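PDB 4N0L: predicted component of a thermophile-specific DNA repair system, contains a RAMP domain from Methanopyrus kandleri, which binds RNA as the Csm3 component of a type III-A CRISPR system and, like its family, may also act as an endonuclease. Local coordinates for residues I272-A277 with E290-E295; T280-D285 with R315-I320. One frame throughout, in Å; residues are numbered along the deposited sequence.

Interaction 1 packs the short strand 290-292 on strand 268-278, next to the outermost strand 318-321 of the central antiparallel sheet of this RRM-like fold; interaction 2 sets the loop after strand 268-278 against the junction of strands 314-316 and 318-321. Their centres are about 12 Å apart, and their segments alternate along the chain. In the main sheet L275 N of interaction 1 lies 2.8 Å from I320 O of interaction 2, a probable hydrogen bond. Strands 290-292 and 314-316 form a small second sheet, with E290 N 2.8 Å from Y316 O, again probably bonded. Side chains also meet, C276 CB lying 3.5 Å from Y316 CE1. Both contacts lie away from the zinc site of H86, C88, C115 and C118.

Interaction 1: I272-A277 with E290-E295; sequences IAALCA and EGFPEE
A chi1 of -173° swings the F292 ring away from its own backbone nitrogen and toward A273, A274 and C276, while C276, with SG opposite its carbonyl carbon and beside its N (chi1 -53°), holds the sulfur at the same ring. A274 CB sits over one face, 3.7 Å from the ring centroid of F292 and 20° off the normal, as a CH-pi contact; its nearest ring atom is F292 CZ at 3.5 Å. A273 CB comes to the ring edge instead, 4.0 Å from F292 CZ. Two successive alanines can point the same way because both face V11 in a classic beta bulge. Their small methyls let the broad ring come close to the strand. C276 SG approaches obliquely, 3.8 Å from F292 CD2, a sulfur-aromatic contact. The cis peptide before P293 goes with a proline folded back on the phenylalanine, P293 CB standing 3.9 Å above the centre of the F292 ring on the face opposite A274. V11 and V319 also touch this ring. Methyl, sulfur and aromatic carbon make up the whole contact between the segments, which rests on apolar burial with weak CH-pi and sulfur-aromatic attraction rather than on hydrogen bonding.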
ATOM      1  N   ILE A 272      -6.063  -3.960 -12.097  1.00 23.49           N
ATOM      2  CA  ILE A 272      -7.071  -4.183 -11.072  1.00 22.83           C
ATOM      3  C   ILE A 272      -8.441  -4.358 -11.712  1.00 20.97           C
ATOM      4  O   ILE A 272      -9.007  -3.415 -12.266  1.00 20.21           O
ATOM      5  CB  ILE A 272      -7.101  -3.023 -10.064  1.00 21.37           C
ATOM      6  CG1 ILE A 272      -5.722  -2.858  -9.421  1.00 21.71           C
ATOM      7  CG2 ILE A 272      -8.171  -3.261  -9.011  1.00 21.91           C
ATOM      8  CD1 ILE A 272      -5.557  -1.581  -8.622  1.00 23.13           C
ATOM      9  N   ALA A 273      -8.965  -5.575 -11.632  1.00 22.44           N
ATOM     10  CA  ALA A 273     -10.191  -5.931 -12.334  1.00 20.49           C
ATOM     11  C   ALA A 273     -11.447  -5.535 -11.564  1.00 25.52           C
ATOM     12  O   ALA A 273     -12.478  -5.228 -12.168  1.00 27.20           O
ATOM     13  CB  ALA A 273     -10.207  -7.424 -12.622  1.00 17.21           C
ATOM     14  N   ALA A 274     -11.364  -5.523 -10.238  1.00 23.76           N
ATOM     15  CA  ALA A 274     -12.546  -5.251  -9.430  1.00 22.55           C
ATOM     16  C   ALA A 274     -12.231  -4.796  -8.011  1.00 28.59           C
ATOM     17  O   ALA A 274     -11.199  -5.153  -7.438  1.00 25.26           O
ATOM     18  CB  ALA A 274     -13.433  -6.485  -9.384  1.00 20.42           C
ATOM     19  N   LEU A 275     -13.136  -3.992  -7.457  1.00 31.26           N
ATOM     20  CA  LEU A 275     -13.138  -3.682  -6.031  1.00 30.70           C
ATOM     21  C   LEU A 275     -14.278  -4.446  -5.368  1.00 29.21           C
ATOM     22  O   LEU A 275     -15.446  -4.226  -5.688  1.00 28.87           O
ATOM     23  CB  LEU A 275     -13.290  -2.179  -5.789  1.00 33.81           C
ATOM     24  CG  LEU A 275     -12.048  -1.282  -5.763  1.00 38.79           C
ATOM     25  CD1 LEU A 275     -11.026  -1.682  -6.820  1.00 36.74           C
ATOM     26  CD2 LEU A 275     -12.456   0.171  -5.938  1.00 42.49           C
ATOM     27  N   CYS A 276     -13.939  -5.327  -4.433  1.00 27.81           N
ATOM     28  CA  CYS A 276     -14.926  -6.215  -3.833  1.00 25.66           C
ATOM     29  C   CYS A 276     -15.180  -5.877  -2.369  1.00 31.12           C
ATOM     30  O   CYS A 276     -14.289  -6.000  -1.528  1.00 36.59           O
ATOM     31  CB  CYS A 276     -14.475  -7.670  -3.970  1.00 22.96           C
ATOM     32  SG  CYS A 276     -14.055  -8.158  -5.667  1.00 31.90           S
ATOM     33  N   ALA A 277     -16.404  -5.453  -2.072  1.00 34.35           N
ATOM     34  CA  ALA A 277     -16.732  -4.909  -0.757  1.00 32.67           C
ATOM     35  C   ALA A 277     -17.608  -5.837   0.083  1.00 33.27           C
ATOM     36  O   ALA A 277     -18.552  -6.450  -0.420  1.00 32.32           O
ATOM     37  CB  ALA A 277     -17.413  -3.564  -0.913  1.00 27.64           C
ATOM     38  N   GLU A 290     -22.774 -11.018  -4.343  1.00 59.63           N
ATOM     39  CA  GLU A 290     -22.223 -10.866  -5.678  1.00 51.12           C
ATOM     40  C   GLU A 290     -20.911 -11.637  -5.690  1.00 44.41           C
ATOM     41  O   GLU A 290     -20.052 -11.408  -4.841  1.00 45.01           O
ATOM     42  CB  GLU A 290     -22.013  -9.396  -6.048  1.00 51.67           C
ATOM     43  CG  GLU A 290     -23.185  -8.488  -5.717  1.00 52.23           C
ATOM     44  CD  GLU A 290     -23.147  -7.182  -6.489  1.00 55.50           C
ATOM     45  OE1 GLU A 290     -24.146  -6.435  -6.444  1.00 58.76           O
ATOM     46  OE2 GLU A 290     -22.120  -6.903  -7.143  1.00 56.93           O
ATOM     47  N   GLY A 291     -20.759 -12.560  -6.632  1.00 38.01           N
ATOM     48  CA  GLY A 291     -19.550 -13.358  -6.689  1.00 30.33           C
ATOM     49  C   GLY A 291     -18.495 -12.787  -7.617  1.00 33.34           C
ATOM     50  O   GLY A 291     -18.809 -12.116  -8.601  1.00 30.69           O
ATOM     51  N   PHE A 292     -17.234 -13.057  -7.288  1.00 33.67           N
ATOM     52  CA  PHE A 292     -16.110 -12.648  -8.119  1.00 31.85           C
ATOM     53  C   PHE A 292     -14.864 -13.454  -7.773  1.00 30.64           C
ATOM     54  O   PHE A 292     -14.558 -13.654  -6.596  1.00 27.83           O
ATOM     55  CB  PHE A 292     -15.824 -11.151  -7.955  1.00 29.68           C
ATOM     56  CG  PHE A 292     -14.794 -10.624  -8.915  1.00 27.35           C
ATOM     57  CD1 PHE A 292     -15.157 -10.238 -10.197  1.00 27.34           C
ATOM     58  CD2 PHE A 292     -13.464 -10.521  -8.542  1.00 24.73           C
ATOM     59  CE1 PHE A 292     -14.213  -9.758 -11.089  1.00 23.16           C
ATOM     60  CE2 PHE A 292     -12.516 -10.041  -9.428  1.00 27.05           C
ATOM     61  CZ  PHE A 292     -12.891  -9.661 -10.705  1.00 24.53           C
ATOM     62  N   PRO A 293     -14.138 -13.920  -8.802  1.00 25.81           N
ATOM     63  CA  PRO A 293     -14.540 -13.784 -10.203  1.00 26.66           C
ATOM     64  C   PRO A 293     -15.453 -14.920 -10.659  1.00 30.37           C
ATOM     65  O   PRO A 293     -15.186 -16.086 -10.364  1.00 35.66           O
ATOM     66  CB  PRO A 293     -13.206 -13.829 -10.946  1.00 28.92           C
ATOM     67  CG  PRO A 293     -12.367 -14.731 -10.107  1.00 30.32           C
ATOM     68  CD  PRO A 293     -12.777 -14.472  -8.674  1.00 26.65           C
ATOM     69  N   GLU A 294     -16.532 -14.578 -11.354  1.00 26.45           N
ATOM     70  CA  GLU A 294     -17.397 -15.586 -11.953  1.00 28.39           C
ATOM     71  C   GLU A 294     -16.868 -15.968 -13.333  1.00 31.10           C
ATOM     72  O   GLU A 294     -15.914 -15.360 -13.823  1.00 28.19           O
ATOM     73  CB  GLU A 294     -18.836 -15.080 -12.030  1.00 32.06           C
ATOM     74  CG  GLU A 294     -19.526 -15.046 -10.672  1.00 39.65           C
ATOM     75  CD  GLU A 294     -20.806 -14.235 -10.676  1.00 51.68           C
ATOM     76  OE1 GLU A 294     -21.084 -13.562 -11.690  1.00 56.46           O
ATOM     77  OE2 GLU A 294     -21.532 -14.268  -9.660  1.00 55.90           O
ATOM     78  N   GLU A 295     -17.469 -16.987 -13.941  1.00 35.19           N
ATOM     79  CA  GLU A 295     -17.041 -17.460 -15.255  1.00 35.95           C
ATOM     80  C   GLU A 295     -17.041 -16.329 -16.278  1.00 30.86           C
ATOM     81  O   GLU A 295     -16.136 -16.227 -17.107  1.00 29.98           O
ATOM     82  CB  GLU A 295     -17.929 -18.607 -15.740  1.00 43.65           C
ATOM     83  CG  GLU A 295     -17.372 -19.326 -16.963  1.00 53.85           C
ATOM     84  CD  GLU A 295     -18.262 -20.456 -17.446  1.00 63.08           C
ATOM     85  OE1 GLU A 295     -19.456 -20.476 -17.079  1.00 65.15           O
ATOM     86  OE2 GLU A 295     -17.765 -21.325 -18.194  1.00 66.78           O
TER

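Interaction 2: T280-D285 with R315-I320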
ATOM      1  N   THR A 280     -19.901  -5.028   7.501  1.00 37.69           N
ATOM      2  CA  THR A 280     -20.146  -5.813   8.708  1.00 41.40           C
ATOM      3  C   THR A 280     -21.573  -6.360   8.743  1.00 37.34           C
ATOM      4  O   THR A 280     -21.792  -7.530   9.060  1.00 37.52           O
ATOM      5  CB  THR A 280     -19.900  -4.971   9.980  1.00 49.46           C
ATOM      6  OG1 THR A 280     -18.553  -4.481   9.986  1.00 52.21           O
ATOM      7  CG2 THR A 280     -20.144  -5.802  11.235  1.00 48.39           C
ATOM      8  N   GLY A 281     -22.532  -5.504   8.401  1.00 35.87           N
ATOM      9  CA  GLY A 281     -23.931  -5.884   8.325  1.00 44.11           C
ATOM     10  C   GLY A 281     -24.208  -7.062   7.408  1.00 51.50           C
ATOM     11  O   GLY A 281     -25.033  -7.922   7.719  1.00 52.45           O
ATOM     12  N   TRP A 282     -23.523  -7.085   6.268  1.00 50.57           N
ATOM     13  CA  TRP A 282     -23.720  -8.114   5.250  1.00 49.80           C
ATOM     14  C   TRP A 282     -23.475  -9.523   5.788  1.00 48.94           C
ATOM     15  O   TRP A 282     -24.101 -10.480   5.339  1.00 46.34           O
ATOM     16  CB  TRP A 282     -22.815  -7.837   4.043  1.00 52.44           C
ATOM     17  CG  TRP A 282     -22.712  -8.973   3.065  1.00 55.27           C
ATOM     18  CD1 TRP A 282     -23.527  -9.206   1.993  1.00 54.73           C
ATOM     19  CD2 TRP A 282     -21.723 -10.011   3.051  1.00 55.78           C
ATOM     20  NE1 TRP A 282     -23.114 -10.331   1.321  1.00 52.50           N
ATOM     21  CE2 TRP A 282     -22.012 -10.843   1.947  1.00 54.27           C
ATOM     22  CE3 TRP A 282     -20.631 -10.321   3.864  1.00 55.67           C
ATOM     23  CZ2 TRP A 282     -21.241 -11.966   1.641  1.00 53.14           C
ATOM     24  CZ3 TRP A 282     -19.870 -11.436   3.557  1.00 55.28           C
ATOM     25  CH2 TRP A 282     -20.178 -12.244   2.455  1.00 52.80           C
ATOM     26  N   TYR A 283     -22.563  -9.647   6.749  1.00 54.98           N
ATOM     27  CA  TYR A 283     -22.256 -10.939   7.366  1.00 64.61           C
ATOM     28  C   TYR A 283     -23.475 -11.577   8.041  1.00 71.84           C
ATOM     29  O   TYR A 283     -23.477 -12.773   8.332  1.00 74.23           O
ATOM     30  CB  TYR A 283     -21.118 -10.788   8.376  1.00 68.36           C
ATOM     31  CG  TYR A 283     -19.760 -10.602   7.736  1.00 71.06           C
ATOM     32  CD1 TYR A 283     -18.937 -11.691   7.473  1.00 70.22           C
ATOM     33  CD2 TYR A 283     -19.305  -9.338   7.383  1.00 71.10           C
ATOM     34  CE1 TYR A 283     -17.696 -11.523   6.884  1.00 70.35           C
ATOM     35  CE2 TYR A 283     -18.067  -9.161   6.794  1.00 70.73           C
ATOM     36  CZ  TYR A 283     -17.267 -10.256   6.547  1.00 70.90           C
ATOM     37  OH  TYR A 283     -16.035 -10.082   5.960  1.00 72.00           O
ATOM     38  N   LEU A 284     -24.507 -10.774   8.285  1.00 73.34           N
ATOM     39  CA  LEU A 284     -25.743 -11.254   8.893  1.00 73.10           C
ATOM     40  C   LEU A 284     -26.621 -11.904   7.830  1.00 79.49           C
ATOM     41  O   LEU A 284     -27.382 -12.829   8.116  1.00 82.20           O
ATOM     42  CB  LEU A 284     -26.496 -10.117   9.585  1.00 67.73           C
ATOM     43  CG  LEU A 284     -25.867  -9.592  10.878  1.00 63.20           C
ATOM     44  CD1 LEU A 284     -26.451  -8.240  11.253  1.00 60.93           C
ATOM     45  CD2 LEU A 284     -26.045 -10.594  12.011  1.00 58.16           C
ATOM     46  N   ASP A 285     -26.512 -11.411   6.601  1.00 81.62           N
ATOM     47  CA  ASP A 285     -27.235 -11.994   5.479  1.00 85.13           C
ATOM     48  C   ASP A 285     -26.314 -12.121   4.267  1.00 86.15           C
ATOM     49  O   ASP A 285     -26.383 -11.316   3.338  1.00 87.26           O
ATOM     50  CB  ASP A 285     -28.465 -11.154   5.130  1.00 87.19           C
ATOM     51  CG  ASP A 285     -29.371 -11.837   4.123  1.00 88.68           C
ATOM     52  OD1 ASP A 285     -29.443 -13.084   4.138  1.00 88.62           O
ATOM     53  OD2 ASP A 285     -30.010 -11.128   3.318  1.00 89.43           O
ATOM     54  N   ARG A 315     -17.754 -14.733  -2.334  1.00 42.66           N
ATOM     55  CA  ARG A 315     -18.965 -14.000  -2.050  1.00 45.04           C
ATOM     56  C   ARG A 315     -18.682 -12.643  -1.426  1.00 44.02           C
ATOM     57  O   ARG A 315     -17.964 -12.531  -0.431  1.00 45.71           O
ATOM     58  CB  ARG A 315     -19.873 -14.821  -1.133  1.00 52.65           C
ATOM     59  CG  ARG A 315     -20.656 -15.925  -1.825  1.00 61.65           C
ATOM     60  CD  ARG A 315     -21.185 -16.946  -0.828  1.00 69.87           C
ATOM     61  NE  ARG A 315     -22.285 -17.715  -1.405  1.00 78.59           N
ATOM     62  CZ  ARG A 315     -22.568 -18.987  -1.142  1.00 83.59           C
ATOM     63  NH1 ARG A 315     -21.808 -19.703  -0.322  1.00 87.21           N
ATOM     64  NH2 ARG A 315     -23.618 -19.549  -1.728  1.00 82.64           N
ATOM     65  N   TYR A 316     -19.256 -11.610  -2.032  1.00 38.67           N
ATOM     66  CA  TYR A 316     -19.152 -10.258  -1.508  1.00 35.82           C
ATOM     67  C   TYR A 316     -20.531  -9.623  -1.431  1.00 40.84           C
ATOM     68  O   TYR A 316     -21.509 -10.181  -1.932  1.00 45.76           O
ATOM     69  CB  TYR A 316     -18.223  -9.411  -2.377  1.00 37.78           C
ATOM     70  CG  TYR A 316     -16.829  -9.977  -2.512  1.00 37.42           C
ATOM     71  CD1 TYR A 316     -15.861  -9.732  -1.546  1.00 36.97           C
ATOM     72  CD2 TYR A 316     -16.475 -10.748  -3.613  1.00 34.55           C
ATOM     73  CE1 TYR A 316     -14.584 -10.246  -1.666  1.00 35.83           C
ATOM     74  CE2 TYR A 316     -15.201 -11.265  -3.744  1.00 38.35           C
ATOM     75  CZ  TYR A 316     -14.259 -11.010  -2.768  1.00 38.54           C
ATOM     76  OH  TYR A 316     -12.989 -11.522  -2.895  1.00 37.19           O
ATOM     77  N   GLU A 317     -20.611  -8.454  -0.808  1.00 41.36           N
ATOM     78  CA  GLU A 317     -21.863  -7.716  -0.762  1.00 39.39           C
ATOM     79  C   GLU A 317     -22.066  -6.975  -2.072  1.00 39.09           C
ATOM     80  O   GLU A 317     -23.124  -7.064  -2.694  1.00 44.03           O
ATOM     81  CB  GLU A 317     -21.876  -6.740   0.413  1.00 41.92           C
ATOM     82  CG  GLU A 317     -23.154  -5.931   0.533  1.00 43.55           C
ATOM     83  CD  GLU A 317     -23.155  -5.029   1.749  1.00 48.94           C
ATOM     84  OE1 GLU A 317     -24.086  -4.206   1.877  1.00 55.08           O
ATOM     85  OE2 GLU A 317     -22.227  -5.145   2.577  1.00 45.53           O
ATOM     86  N   ILE A 318     -21.037  -6.248  -2.489  1.00 39.52           N
ATOM     87  CA  ILE A 318     -21.073  -5.490  -3.731  1.00 39.74           C
ATOM     88  C   ILE A 318     -19.736  -5.608  -4.451  1.00 38.74           C
ATOM     89  O   ILE A 318     -18.679  -5.427  -3.847  1.00 40.38           O
ATOM     90  CB  ILE A 318     -21.404  -4.006  -3.480  1.00 43.04           C
ATOM     91  CG1 ILE A 318     -22.869  -3.852  -3.067  1.00 51.09           C
ATOM     92  CG2 ILE A 318     -21.118  -3.172  -4.717  1.00 40.93           C
ATOM     93  CD1 ILE A 318     -23.279  -2.431  -2.762  1.00 56.95           C
ATOM     94  N   VAL A 319     -19.789  -5.924  -5.740  1.00 36.45           N
ATOM     95  CA  VAL A 319     -18.588  -6.020  -6.560  1.00 29.48           C
ATOM     96  C   VAL A 319     -18.567  -4.913  -7.606  1.00 32.28           C
ATOM     97  O   VAL A 319     -19.459  -4.834  -8.452  1.00 38.72           O
ATOM     98  CB  VAL A 319     -18.491  -7.389  -7.266  1.00 29.44           C
ATOM     99  CG1 VAL A 319     -17.357  -7.390  -8.286  1.00 30.72           C
ATOM    100  CG2 VAL A 319     -18.304  -8.506  -6.247  1.00 26.84           C
ATOM    101  N   ILE A 320     -17.558  -4.052  -7.537  1.00 27.25           N
ATOM    102  CA  ILE A 320     -17.390  -3.000  -8.533  1.00 23.47           C
ATOM    103  C   ILE A 320     -16.352  -3.428  -9.563  1.00 30.05           C
ATOM    104  O   ILE A 320     -15.159  -3.490  -9.263  1.00 32.98           O
ATOM    105  CB  ILE A 320     -16.942  -1.668  -7.903  1.00 29.97           C
ATOM    106  CG1 ILE A 320     -17.843  -1.290  -6.726  1.00 39.16           C
ATOM    107  CG2 ILE A 320     -16.916  -0.567  -8.958  1.00 22.16           C
ATOM    108  CD1 ILE A 320     -19.292  -1.103  -7.107  1.00 47.58           C
TER
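A CH-pi contact between W282 and E317 dominates. The indole of W282, carried out from the turn by a chi1 of 168° that points it away from its own backbone nitrogen, is laid against the aliphatic part of E317. E317 CB stands over the five-membered ring of W282, 3.7 Å from the centroid and 28° off the normal; its closest ring atom is W282 CD1 at 3.4 Å. Fully extended, the glutamate slides past the tryptophan in the opposite direction, and its carboxylate is turned only 9° from the indole plane. Glutamate suits this place by offering methylenes to the ring and a charged end beyond it. On the turn itself the six-membered ring of W282 meets its neighbour Y283, W282 CE3 standing 3.8 Å above the centre of the Y283 ring.

Contacts with the backbone widen this contact. Y316 C lies 3.5 Å above the W282 plane toward the rim, and R315 O approaches W282 CH2 obliquely at 3.6 Å. A tryptophan is long enough to span all three residues.

The polar atoms that border the contact, E317 OE2, W282 NE1 and R315 O, have partners outside the two segments. E317 OE2, close against W282 CB at 3.1 Å, accepts a hydrogen bond from S279 OG, which anchors the carboxylate next to the start of the turn. W282 NE1 makes a weak bond to A288 O, while R278 NH1 binds R315 O.

The 3-10 turn 282-284, held by Y283 N to T280 O and L284 N to G281 O, thus presents W282 to the kink between strands 314-316 and 318-321. There E317 and I318 both face A277, the signature of a classic beta bulge, here at an edge of the antiparallel sheet of the RRM-like RAMP fold.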